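Protein toll (Drosophila melanogaster, PDB 4LXR) serves as the receptor for cleaved, activated spaetzle, switching on Toll signalling for dorsal-ventral patterning of the embryo and antifungal defence. Local coordinates at residues 500-505 against 527-532; 480-485 against 505-510; 543-548 against 561-566. All blocks are in the same frame, centred on the assembly; numbering follows the deposited sequence. Where two conformers were deposited one is given.

Contact 1 of 3, residues 500-505 against 527-532. With NAG (2-acetamido-2-deoxy-beta-D-glucopyranose), chain F; NAG (2-acetamido-2-deoxy-beta-D-glucopyranose), chain B.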
loop_
_atom_site.group_PDB
_atom_site.type_symbol
_atom_site.label_atom_id
_atom_site.label_comp_id
_atom_site.label_asym_id
_atom_site.label_seq_id
_atom_site.Cartn_x
_atom_site.Cartn_y
_atom_site.Cartn_z
ATOM N N VAL A 500 4.740 13.577 8.057
ATOM C CA VAL A 500 3.709 14.419 7.491
ATOM C C VAL A 500 3.864 14.418 5.984
ATOM O O VAL A 500 4.966 14.612 5.474
ATOM C CB VAL A 500 3.841 15.854 8.019
ATOM C CG1 VAL A 500 2.740 16.749 7.432
ATOM C CG2 VAL A 500 3.803 15.857 9.544
ATOM N N ASN A 501 2.762 14.202 5.274
ATOM C CA ASN A 501 2.757 14.234 3.819
ATOM C C ASN A 501 2.097 15.510 3.345
ATOM O O ASN A 501 0.914 15.710 3.585
ATOM C CB ASN A 501 1.991 13.029 3.267
ATOM C CG ASN A 501 2.388 12.678 1.846
ATOM O OD1 ASN A 501 2.460 13.549 0.981
ATOM N ND2 ASN A 501 2.652 11.393 1.603
ATOM N N MET A 502 2.851 16.384 2.680
ATOM C CA MET A 502 2.251 17.595 2.116
ATOM C C MET A 502 2.432 17.654 0.612
ATOM O O MET A 502 2.474 18.744 0.031
ATOM C CB MET A 502 2.828 18.860 2.743
ATOM C CG MET A 502 2.620 18.968 4.229
ATOM S SD MET A 502 3.124 20.615 4.736
ATOM C CE MET A 502 3.354 20.404 6.496
ATOM N N THR A 503 2.541 16.484 -0.012
ATOM C CA THR A 503 2.666 16.404 -1.462
ATOM C C THR A 503 1.366 16.754 -2.157
ATOM O O THR A 503 0.288 16.601 -1.587
ATOM C CB THR A 503 3.079 15.009 -1.927
ATOM O OG1 THR A 503 2.096 14.055 -1.510
ATOM C CG2 THR A 503 4.426 14.633 -1.346
ATOM N N HIS A 504 1.488 17.237 -3.390
ATOM C CA HIS A 504 0.340 17.525 -4.243
ATOM C C HIS A 504 -0.634 18.525 -3.640
ATOM O O HIS A 504 -1.839 18.431 -3.853
ATOM C CB HIS A 504 -0.384 16.235 -4.640
ATOM C CG HIS A 504 0.428 15.343 -5.525
ATOM N ND1 HIS A 504 0.334 15.374 -6.898
ATOM C CD2 HIS A 504 1.364 14.409 -5.231
ATOM C CE1 HIS A 504 1.171 14.492 -7.414
ATOM N NE2 HIS A 504 1.811 13.896 -6.424
ATOM N N ASN A 505 -0.103 19.477 -2.885
ATOM C CA ASN A 505 -0.897 20.611 -2.452
ATOM C C ASN A 505 -0.777 21.761 -3.457
ATOM O O ASN A 505 -0.482 21.525 -4.634
ATOM C CB ASN A 505 -0.520 21.024 -1.025
ATOM C CG ASN A 505 -1.288 20.223 0.028
ATOM O OD1 ASN A 505 -2.215 20.731 0.656
ATOM N ND2 ASN A 505 -0.925 18.955 0.190
ATOM N N VAL A 527 10.853 15.477 12.979
ATOM C CA VAL A 527 9.671 15.289 12.150
ATOM C C VAL A 527 10.039 15.284 10.675
ATOM O O VAL A 527 10.696 16.200 10.202
ATOM C CB VAL A 527 8.669 16.429 12.381
ATOM C CG1 VAL A 527 7.369 16.161 11.625
ATOM C CG2 VAL A 527 8.408 16.602 13.873
ATOM N N HIS A 528 9.618 14.253 9.949
ATOM C CA HIS A 528 9.805 14.212 8.499
ATOM C C HIS A 528 8.625 14.864 7.801
ATOM O O HIS A 528 7.476 14.650 8.185
ATOM C CB HIS A 528 9.950 12.773 8.003
ATOM C CG HIS A 528 11.126 12.046 8.576
ATOM N ND1 HIS A 528 12.281 11.811 7.858
ATOM C CD2 HIS A 528 11.326 11.495 9.797
ATOM C CE1 HIS A 528 13.142 11.155 8.614
ATOM N NE2 HIS A 528 12.587 10.951 9.795
ATOM N N VAL A 529 8.906 15.664 6.776
ATOM C CA VAL A 529 7.853 16.315 5.997
ATOM C C VAL A 529 8.105 16.158 4.501
ATOM O O VAL A 529 9.139 16.587 3.991
ATOM C CB VAL A 529 7.737 17.827 6.310
ATOM C CG1 VAL A 529 6.536 18.411 5.597
ATOM C CG2 VAL A 529 7.640 18.070 7.813
ATOM N N ASP A 530 7.152 15.553 3.798
ATOM C CA ASP A 530 7.284 15.347 2.363
ATOM C C ASP A 530 6.677 16.515 1.587
ATOM O O ASP A 530 5.467 16.705 1.598
ATOM C CB ASP A 530 6.612 14.033 1.960
ATOM C CG ASP A 530 7.016 13.579 0.576
ATOM O OD1 ASP A 530 7.450 14.433 -0.227
ATOM O OD2 ASP A 530 6.897 12.372 0.283
ATOM N N LEU A 531 7.523 17.279 0.898
ATOM C CA LEU A 531 7.088 18.475 0.177
ATOM C C LEU A 531 7.073 18.297 -1.338
ATOM O O LEU A 531 6.909 19.270 -2.077
ATOM C CB LEU A 531 7.980 19.661 0.534
ATOM C CG LEU A 531 7.953 20.114 1.994
ATOM C CD1 LEU A 531 8.926 21.285 2.220
ATOM C CD2 LEU A 531 6.519 20.478 2.402
ATOM N N ASN A 532 7.246 17.061 -1.797
ATOM C CA ASN A 532 7.308 16.764 -3.228
ATOM C C ASN A 532 6.047 17.151 -3.996
ATOM O O ASN A 532 4.961 17.228 -3.418
ATOM C CB ASN A 532 7.599 15.276 -3.445
ATOM C CG ASN A 532 9.055 14.922 -3.185
ATOM O OD1 ASN A 532 9.918 15.802 -3.153
ATOM N ND2 ASN A 532 9.337 13.631 -3.011
HETATM C C1 NAG F . 3.208 11.149 0.288
HETATM C C2 NAG F . 4.226 9.998 0.311
HETATM C C3 NAG F . 4.793 9.742 -1.092
HETATM C C4 NAG F . 3.687 9.663 -2.139
HETATM C C5 NAG F . 2.760 10.862 -1.993
HETATM C C6 NAG F . 1.598 10.851 -2.960
HETATM C C7 NAG F . 5.672 9.469 2.232
HETATM C C8 NAG F . 4.919 8.179 2.337
HETATM N N2 NAG F . 5.300 10.289 1.243
HETATM O O3 NAG F . 5.536 8.529 -1.069
HETATM O O4 NAG F . 4.230 9.752 -3.454
HETATM O O5 NAG F . 2.213 10.881 -0.672
HETATM O O6 NAG F . 0.737 9.748 -2.712
HETATM O O7 NAG F . 6.584 9.756 3.000
HETATM C C1 NAG B . 4.751 8.558 -4.055
HETATM C C2 NAG B . 4.752 8.792 -5.561
HETATM C C3 NAG B . 5.355 7.592 -6.285
HETATM C C4 NAG B . 6.723 7.232 -5.714
HETATM C C5 NAG B . 6.665 7.116 -4.192
HETATM C C6 NAG B . 8.030 6.958 -3.561
HETATM C C7 NAG B . 2.929 10.279 -6.297
HETATM C C8 NAG B . 1.532 10.340 -6.836
HETATM N N2 NAG B . 3.407 9.054 -6.058
HETATM O O3 NAG B . 5.452 7.884 -7.676
HETATM O O4 NAG B . 7.117 5.968 -6.237
HETATM O O5 NAG B . 6.081 8.295 -3.620
HETATM O O6 NAG B . 8.028 7.359 -2.197
HETATM O O7 NAG B . 3.585 11.296 -6.076
#

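Contact 2 of 3, residues 480-485 against 505-510. With NAG (2-acetamido-2-deoxy-beta-D-glucopyranose), chain M.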
loop_
_atom_site.group_PDB
_atom_site.type_symbol
_atom_site.label_atom_id
_atom_site.label_comp_id
_atom_site.label_asym_id
_atom_site.label_seq_id
_atom_site.Cartn_x
_atom_site.Cartn_y
_atom_site.Cartn_z
ATOM N N ASN A 480 -4.333 18.208 -0.733
ATOM C CA ASN A 480 -5.170 19.254 -0.164
ATOM C C ASN A 480 -4.900 20.604 -0.833
ATOM O O ASN A 480 -4.461 20.639 -1.984
ATOM C CB ASN A 480 -5.028 19.297 1.357
ATOM C CG ASN A 480 -5.860 18.225 2.038
ATOM O OD1 ASN A 480 -7.018 18.449 2.335
ATOM N ND2 ASN A 480 -5.272 17.054 2.270
ATOM N N ASN A 481 -5.166 21.705 -0.137
ATOM C CA ASN A 481 -5.124 23.011 -0.786
ATOM C C ASN A 481 -4.232 24.027 -0.072
ATOM O O ASN A 481 -4.449 25.238 -0.185
ATOM C CB ASN A 481 -6.544 23.574 -0.949
ATOM C CG ASN A 481 -6.917 23.819 -2.406
ATOM O OD1 ASN A 481 -6.520 24.826 -2.996
ATOM N ND2 ASN A 481 -7.680 22.891 -2.993
ATOM N N ILE A 482 -3.241 23.533 0.668
ATOM C CA ILE A 482 -2.282 24.406 1.333
ATOM C C ILE A 482 -1.540 25.195 0.251
ATOM O O ILE A 482 -1.102 24.621 -0.740
ATOM C CB ILE A 482 -1.317 23.579 2.185
ATOM C CG1 ILE A 482 -2.113 22.747 3.206
ATOM C CG2 ILE A 482 -0.260 24.473 2.856
ATOM C CD1 ILE A 482 -1.288 21.691 3.926
ATOM N N SER A 483 -1.433 26.509 0.405
ATOM C CA SER A 483 -0.838 27.317 -0.662
ATOM C C SER A 483 0.534 27.918 -0.323
ATOM O O SER A 483 1.225 28.424 -1.202
ATOM C CB SER A 483 -1.813 28.406 -1.127
ATOM O OG SER A 483 -2.123 29.270 -0.052
ATOM N N SER A 484 0.934 27.859 0.942
ATOM C CA SER A 484 2.236 28.390 1.333
ATOM C C SER A 484 2.665 27.881 2.705
ATOM O O SER A 484 1.824 27.492 3.520
ATOM C CB SER A 484 2.228 29.921 1.323
ATOM O OG SER A 484 1.407 30.419 2.362
ATOM N N LEU A 485 3.975 27.873 2.951
ATOM C CA LEU A 485 4.501 27.419 4.233
ATOM C C LEU A 485 5.435 28.448 4.861
ATOM O O LEU A 485 6.172 29.139 4.157
ATOM C CB LEU A 485 5.221 26.068 4.087
ATOM C CG LEU A 485 4.380 24.852 3.670
ATOM C CD1 LEU A 485 5.299 23.689 3.331
ATOM C CD2 LEU A 485 3.396 24.440 4.761
ATOM N N ASN A 505 -0.103 19.477 -2.885
ATOM C CA ASN A 505 -0.897 20.611 -2.452
ATOM C C ASN A 505 -0.777 21.761 -3.457
ATOM O O ASN A 505 -0.482 21.525 -4.634
ATOM C CB ASN A 505 -0.520 21.024 -1.025
ATOM C CG ASN A 505 -1.288 20.223 0.028
ATOM O OD1 ASN A 505 -2.215 20.731 0.656
ATOM N ND2 ASN A 505 -0.925 18.955 0.190
ATOM N N LYS A 506 -1.010 22.988 -3.003
ATOM C CA LYS A 506 -0.940 24.156 -3.877
ATOM C C LYS A 506 0.184 25.090 -3.419
ATOM O O LYS A 506 0.097 26.307 -3.574
ATOM C CB LYS A 506 -2.275 24.902 -3.871
ATOM C CG LYS A 506 -3.484 24.058 -4.329
ATOM C CD LYS A 506 -3.425 23.777 -5.825
ATOM C CE LYS A 506 -4.766 23.296 -6.375
ATOM N NZ LYS A 506 -4.851 21.802 -6.482
ATOM N N ILE A 507 1.229 24.497 -2.849
ATOM C CA ILE A 507 2.315 25.236 -2.204
ATOM C C ILE A 507 3.170 25.981 -3.222
ATOM O O ILE A 507 4.014 25.388 -3.879
ATOM C CB ILE A 507 3.189 24.281 -1.350
ATOM C CG1 ILE A 507 2.339 23.671 -0.220
ATOM C CG2 ILE A 507 4.404 25.007 -0.783
ATOM C CD1 ILE A 507 2.996 22.498 0.505
ATOM N N ARG A 508 2.940 27.284 -3.344
ATOM C CA ARG A 508 3.669 28.102 -4.314
ATOM C C ARG A 508 4.848 28.843 -3.690
ATOM O O ARG A 508 5.893 29.001 -4.321
ATOM C CB ARG A 508 2.713 29.049 -5.049
ATOM C CG ARG A 508 1.807 28.287 -6.002
ATOM C CD ARG A 508 0.898 29.172 -6.833
ATOM N NE ARG A 508 0.164 28.368 -7.807
ATOM C CZ ARG A 508 -0.947 27.692 -7.535
ATOM N NH1 ARG A 508 -1.468 27.721 -6.314
ATOM N NH2 ARG A 508 -1.539 26.985 -8.487
ATOM N N ARG A 509 4.686 29.281 -2.446
ATOM C CA ARG A 509 5.806 29.849 -1.705
ATOM C C ARG A 509 6.102 29.064 -0.434
ATOM O O ARG A 509 5.202 28.525 0.213
ATOM C CB ARG A 509 5.568 31.323 -1.364
ATOM C CG ARG A 509 6.757 32.007 -0.675
ATOM C CD ARG A 509 6.487 33.480 -0.501
ATOM N NE ARG A 509 6.215 34.089 -1.800
ATOM C CZ ARG A 509 5.633 35.267 -1.963
ATOM N NH1 ARG A 509 5.249 35.965 -0.905
ATOM N NH2 ARG A 509 5.427 35.740 -3.181
ATOM N N ILE A 510 7.388 28.996 -0.118
ATOM C CA ILE A 510 7.896 28.513 1.159
ATOM C C ILE A 510 8.866 29.572 1.687
ATOM O O ILE A 510 9.981 29.704 1.187
ATOM C CB ILE A 510 8.666 27.200 1.014
ATOM C CG1 ILE A 510 7.743 26.092 0.501
ATOM C CG2 ILE A 510 9.309 26.825 2.342
ATOM C CD1 ILE A 510 8.418 24.752 0.383
HETATM C C1 NAG M . -8.865 23.472 -3.589
HETATM C C2 NAG M . -9.594 23.019 -4.874
HETATM C C3 NAG M . -11.123 23.110 -4.726
HETATM C C4 NAG M . -11.573 24.432 -4.105
HETATM C C5 NAG M . -10.659 24.855 -2.957
HETATM C C6 NAG M . -11.411 25.247 -1.707
HETATM C C7 NAG M . -8.643 23.178 -7.133
HETATM C C8 NAG M . -8.211 24.095 -8.239
HETATM N N2 NAG M . -9.138 23.768 -6.040
HETATM O O3 NAG M . -11.625 22.002 -3.983
HETATM O O4 NAG M . -11.625 25.457 -5.092
HETATM O O5 NAG M . -9.811 23.763 -2.599
HETATM O O6 NAG M . -10.567 25.939 -0.798
HETATM O O7 NAG M . -8.547 21.957 -7.226
#

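Contact 3 of 3, residues 543-548 against 561-566. With NAG (2-acetamido-2-deoxy-beta-D-glucopyranose), chain B.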
loop_
_atom_site.group_PDB
_atom_site.type_symbol
_atom_site.label_atom_id
_atom_site.label_comp_id
_atom_site.label_asym_id
_atom_site.label_seq_id
_atom_site.Cartn_x
_atom_site.Cartn_y
_atom_site.Cartn_z
ATOM N N LEU A 543 14.524 32.072 -1.046
ATOM C CA LEU A 543 15.983 32.025 -0.932
ATOM C C LEU A 543 16.466 31.143 0.212
ATOM O O LEU A 543 17.260 30.230 0.004
ATOM C CB LEU A 543 16.569 33.436 -0.771
ATOM C CG LEU A 543 18.035 33.476 -0.319
ATOM C CD1 LEU A 543 18.954 32.848 -1.361
ATOM C CD2 LEU A 543 18.473 34.899 0.010
ATOM N N TRP A 544 15.977 31.407 1.418
ATOM C CA TRP A 544 16.508 30.719 2.590
ATOM C C TRP A 544 16.070 29.270 2.664
ATOM O O TRP A 544 16.807 28.432 3.176
ATOM C CB TRP A 544 16.219 31.505 3.872
ATOM C CG TRP A 544 17.002 32.783 3.878
ATOM C CD1 TRP A 544 16.515 34.053 3.744
ATOM C CD2 TRP A 544 18.431 32.906 3.958
ATOM N NE1 TRP A 544 17.555 34.961 3.760
ATOM C CE2 TRP A 544 18.739 34.283 3.890
ATOM C CE3 TRP A 544 19.477 31.986 4.098
ATOM C CZ2 TRP A 544 20.057 34.764 3.955
ATOM C CZ3 TRP A 544 20.788 32.465 4.165
ATOM C CH2 TRP A 544 21.062 33.842 4.092
ATOM N N PHE A 545 14.886 28.979 2.126
ATOM C CA PHE A 545 14.458 27.604 1.924
ATOM C C PHE A 545 15.438 26.861 1.022
ATOM O O PHE A 545 15.878 25.759 1.344
ATOM C CB PHE A 545 13.056 27.539 1.307
ATOM C CG PHE A 545 12.670 26.161 0.845
ATOM C CD1 PHE A 545 12.384 25.157 1.769
ATOM C CD2 PHE A 545 12.596 25.858 -0.511
ATOM C CE1 PHE A 545 12.021 23.875 1.349
ATOM C CE2 PHE A 545 12.231 24.576 -0.938
ATOM C CZ PHE A 545 11.946 23.586 -0.002
ATOM N N ILE A 546 15.766 27.460 -0.115
ATOM C CA ILE A 546 16.750 26.864 -1.011
ATOM C C ILE A 546 18.099 26.656 -0.311
ATOM O O ILE A 546 18.716 25.598 -0.447
ATOM C CB ILE A 546 16.936 27.700 -2.290
ATOM C CG1 ILE A 546 15.646 27.683 -3.105
ATOM C CG2 ILE A 546 18.079 27.151 -3.124
ATOM C CD1 ILE A 546 15.184 26.298 -3.443
ATOM N N GLN A 547 18.544 27.649 0.455
ATOM C CA GLN A 547 19.794 27.503 1.205
ATOM C C GLN A 547 19.668 26.392 2.255
ATOM O O GLN A 547 20.621 25.655 2.500
ATOM C CB GLN A 547 20.221 28.824 1.865
ATOM C CG GLN A 547 20.420 30.015 0.921
ATOM C CD GLN A 547 21.665 29.905 0.059
ATOM O OE1 GLN A 547 21.856 28.920 -0.655
ATOM N NE2 GLN A 547 22.520 30.930 0.114
ATOM N N LEU A 548 18.488 26.279 2.866
ATOM C CA LEU A 548 18.201 25.218 3.835
ATOM C C LEU A 548 18.306 23.856 3.166
ATOM O O LEU A 548 18.940 22.941 3.691
ATOM C CB LEU A 548 16.802 25.402 4.444
ATOM C CG LEU A 548 16.273 24.489 5.562
ATOM C CD1 LEU A 548 15.658 23.195 5.038
ATOM C CD2 LEU A 548 17.375 24.175 6.550
ATOM N N PHE A 561 13.320 19.286 12.006
ATOM C CA PHE A 561 12.650 18.546 10.941
ATOM C C PHE A 561 13.600 18.094 9.835
ATOM O O PHE A 561 14.725 18.574 9.730
ATOM C CB PHE A 561 11.494 19.358 10.341
ATOM C CG PHE A 561 11.877 20.755 9.913
ATOM C CD1 PHE A 561 12.795 20.963 8.889
ATOM C CD2 PHE A 561 11.291 21.861 10.517
ATOM C CE1 PHE A 561 13.137 22.245 8.493
ATOM C CE2 PHE A 561 11.622 23.142 10.125
ATOM C CZ PHE A 561 12.551 23.338 9.109
ATOM N N LYS A 562 13.116 17.172 9.011
ATOM C CA LYS A 562 13.823 16.701 7.830
ATOM C C LYS A 562 12.860 16.725 6.645
ATOM O O LYS A 562 11.878 15.967 6.605
ATOM C CB LYS A 562 14.359 15.285 8.059
ATOM C CG LYS A 562 14.869 14.599 6.801
ATOM C CD LYS A 562 15.637 13.330 7.149
ATOM C CE LYS A 562 16.063 12.578 5.902
ATOM N NZ LYS A 562 16.794 13.456 4.952
ATOM N N LEU A 563 13.137 17.609 5.689
ATOM C CA LEU A 563 12.250 17.816 4.552
ATOM C C LEU A 563 12.658 16.944 3.380
ATOM O O LEU A 563 13.843 16.838 3.060
ATOM C CB LEU A 563 12.273 19.282 4.121
ATOM C CG LEU A 563 12.136 20.291 5.256
ATOM C CD1 LEU A 563 12.308 21.702 4.726
ATOM C CD2 LEU A 563 10.790 20.123 5.927
ATOM N N ARG A 564 11.672 16.317 2.747
ATOM C CA ARG A 564 11.902 15.555 1.528
ATOM C C ARG A 564 11.524 16.420 0.341
ATOM O O ARG A 564 10.358 16.801 0.173
ATOM C CB ARG A 564 11.087 14.265 1.529
ATOM C CG ARG A 564 11.115 13.517 0.211
ATOM C CD ARG A 564 10.728 12.063 0.415
ATOM N NE ARG A 564 9.891 11.563 -0.671
ATOM C CZ ARG A 564 9.657 10.275 -0.900
ATOM N NH1 ARG A 564 10.210 9.349 -0.124
ATOM N NH2 ARG A 564 8.876 9.913 -1.910
ATOM N N THR A 565 12.522 16.739 -0.471
ATOM C CA THR A 565 12.364 17.699 -1.552
ATOM C C THR A 565 12.929 17.190 -2.870
ATOM O O THR A 565 12.991 17.933 -3.845
ATOM C CB THR A 565 13.082 19.009 -1.214
ATOM O OG1 THR A 565 14.439 18.721 -0.860
ATOM C CG2 THR A 565 12.407 19.690 -0.039
ATOM N N ASP A 566 13.322 15.919 -2.897
ATOM C CA ASP A 566 13.990 15.329 -4.057
ATOM C C ASP A 566 13.144 15.418 -5.325
ATOM O O ASP A 566 13.673 15.414 -6.428
ATOM C CB ASP A 566 14.389 13.877 -3.774
ATOM C CG ASP A 566 13.205 12.917 -3.835
ATOM O OD1 ASP A 566 12.300 13.018 -2.977
ATOM O OD2 ASP A 566 13.187 12.055 -4.739
HETATM C C1 NAG B . 4.751 8.558 -4.055
HETATM C C2 NAG B . 4.752 8.792 -5.561
HETATM C C3 NAG B . 5.355 7.592 -6.285
HETATM C C4 NAG B . 6.723 7.232 -5.714
HETATM C C5 NAG B . 6.665 7.116 -4.192
HETATM C C6 NAG B . 8.030 6.958 -3.561
HETATM C C7 NAG B . 2.929 10.279 -6.297
HETATM C C8 NAG B . 1.532 10.340 -6.836
HETATM N N2 NAG B . 3.407 9.054 -6.058
HETATM O O3 NAG B . 5.452 7.884 -7.676
HETATM O O4 NAG B . 7.117 5.968 -6.237
HETATM O O5 NAG B . 6.081 8.295 -3.620
HETATM O O6 NAG B . 8.028 7.359 -2.197
HETATM O O7 NAG B . 3.585 11.296 -6.076
#

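Contact 1 of 3, residues 500-505 against 527-532
V500 pairs with V529 across two parallel strands: V500 N donates to H528 O, and V500 O takes D530 N at 2.9 Å with an N-H...O angle of 169°. M502 N closes on D530 O at 2.8 Å. On the face of V500 and V529 the packing is apolar, with M502 CE, at the end of an extended chain, 3.9 Å from V529 CG1, while M502 CB lies beside L531 CD2. These strands are neighbouring rungs of the leucine-rich-repeat solenoid, where V500, M502 and N505 fall at core positions of the LxLxxN motif; N501 and D530 point to the other face, where a glycan is attached. N501 ND2 carries the first sugar (NAG, chain F), whose N2 donates to D530 OD2 at 2.8 Å. T503 CG2 sits 3.2 Å from D530 OD1, which accepts N532 N in an Asx turn. An alanine in place of D530 would remove the acceptor of the sugar N2 and of N532 N, and would probably leave the acetamido group freer to turn. N501 OD1 forms the equivalent turn, gripped by T503 N and T503 OG1; the latter, set between backbone N and carbonyl carbon (chi1 60°), lies 2.6 Å away. Farther out, H504 NE2 donates to O7 of the second sugar (NAG, chain B), while the H504 ring stacks on Y479.

Contact 2 of 3, residues 480-485 against 505-510
N505 OD1 reaches the backbone of 480-482 and accepts I482 N at 3.0 Å, in the plane of its carboxamide and on a lone pair. The same oxygen is closely surrounded by carbon: N480 CB and I482 CG1 both approach it, the latter to 3.3 Å, so a buried polar atom is held among methylenes by a single bond across the contact. On the other branch of the amide, N505 ND2 donates to L477 O and to T503 O, which fixes the rotation of the group. N480 repeats this role one turn earlier, its side chain bonding to L477 O, L453 O and I458 N; both belong to the row of buried asparagines that runs along a leucine-rich-repeat solenoid. Beyond them K506 N meets I482 O at 2.8 Å, and the apolar side chains close up. The side chains of I482 and I507 run alongside one another in the same direction, CG2 of I482 nearest CG1 of I507, and L485 CD1 touches I507 CD1 at 3.8 Å. L485 N to R509 O bonds the short parallel strands 484-485 and 509-510.

The outer side is looser. S483, S484, R508 and R509 are exposed, and there the contact is mostly backbone, as in R508 N to S483 O at 3.0 Å. K506 CG, anti to the carbonyl carbon (chi1 -59°), lies 3.4 Å from N481 OD1, while N481 ND2 carries a sugar (NAG, chain M); K506 NZ stops 3.8 Å from the sugar O7. The chemistry implies that successive repeats are joined here by backbone hydrogen bonds, a buried asparagine amide and apolar packing, while the sugar and the charged side chains remain at the surface.

Contact 3 of 3, residues 543-548 against 561-566
R564 NH2 donates to O6 of the second sugar (NAG, chain B) of the glycan on N501 at 2.7 Å, and the N-H...O angle of 166° makes this a nearly straight bond, with O6 at the edge of the guanidinium. R564 NE and D566 OD1 form a long salt bridge, 3.6 Å apart, with the oxygen well out of the guanidinium plane, so that charge alone links them; D566 OD1 also accepts N532 ND2. This polar end of the 561-566 segment lies away from helix 543-548.

Toward the helix the contact is carbon on carbon, without hydrogen bonds between the segments. L563 CD1 is its centre. L548 CD1 meets it at 3.7 Å, the two leucine side chains crossing at about a right angle, and F545 CE1 comes to 4.0 Å, with the methyl at the edge of the ring and near its plane. CG of F545 is anti to the backbone N (chi1 169°), which starts the ring on its way to the strand, and its CZ meets T565 CG2 tip to tip at 3.9 Å. L548 CD1 also lies near the plane of the F561 ring, a distant 4.4 Å from F561 CE1.

The axes of helix 543-548 and strand 561-564 come no nearer than 11.5 Å. Both elements lie in the first LRRCT module, which caps a leucine-rich-repeat array and is braced here by the disulfides C538-C570 and C540-C591. The strand thus has two chemistries: its leucine and phenylalanine side chains pack against the helix through apolar contacts without hydrogen bonds, while R564 engages the glycan through a directed bond.

How the contacts relate
Along the chain, 480-485 comes first and returns to 505-510 in contact 2, closing a loop that holds strand 499-501. Contact 1 opens inside that loop at 500-505 and closes beyond it at 527-532, so the two cross, sharing N505; L485 packs on M502 and L531 between them. Contact 3 follows in series, from helix 543-548 to 561-566. Its strand 561-564 pairs with 527-530, V529 O probably bonding R564 N at 2.8 Å, and I510 CG2 touches F545 CD1. Together they join the last repeats of the first solenoid to its C-terminal cap, with the glycan sugar of chain B bridging contacts 1 and 3.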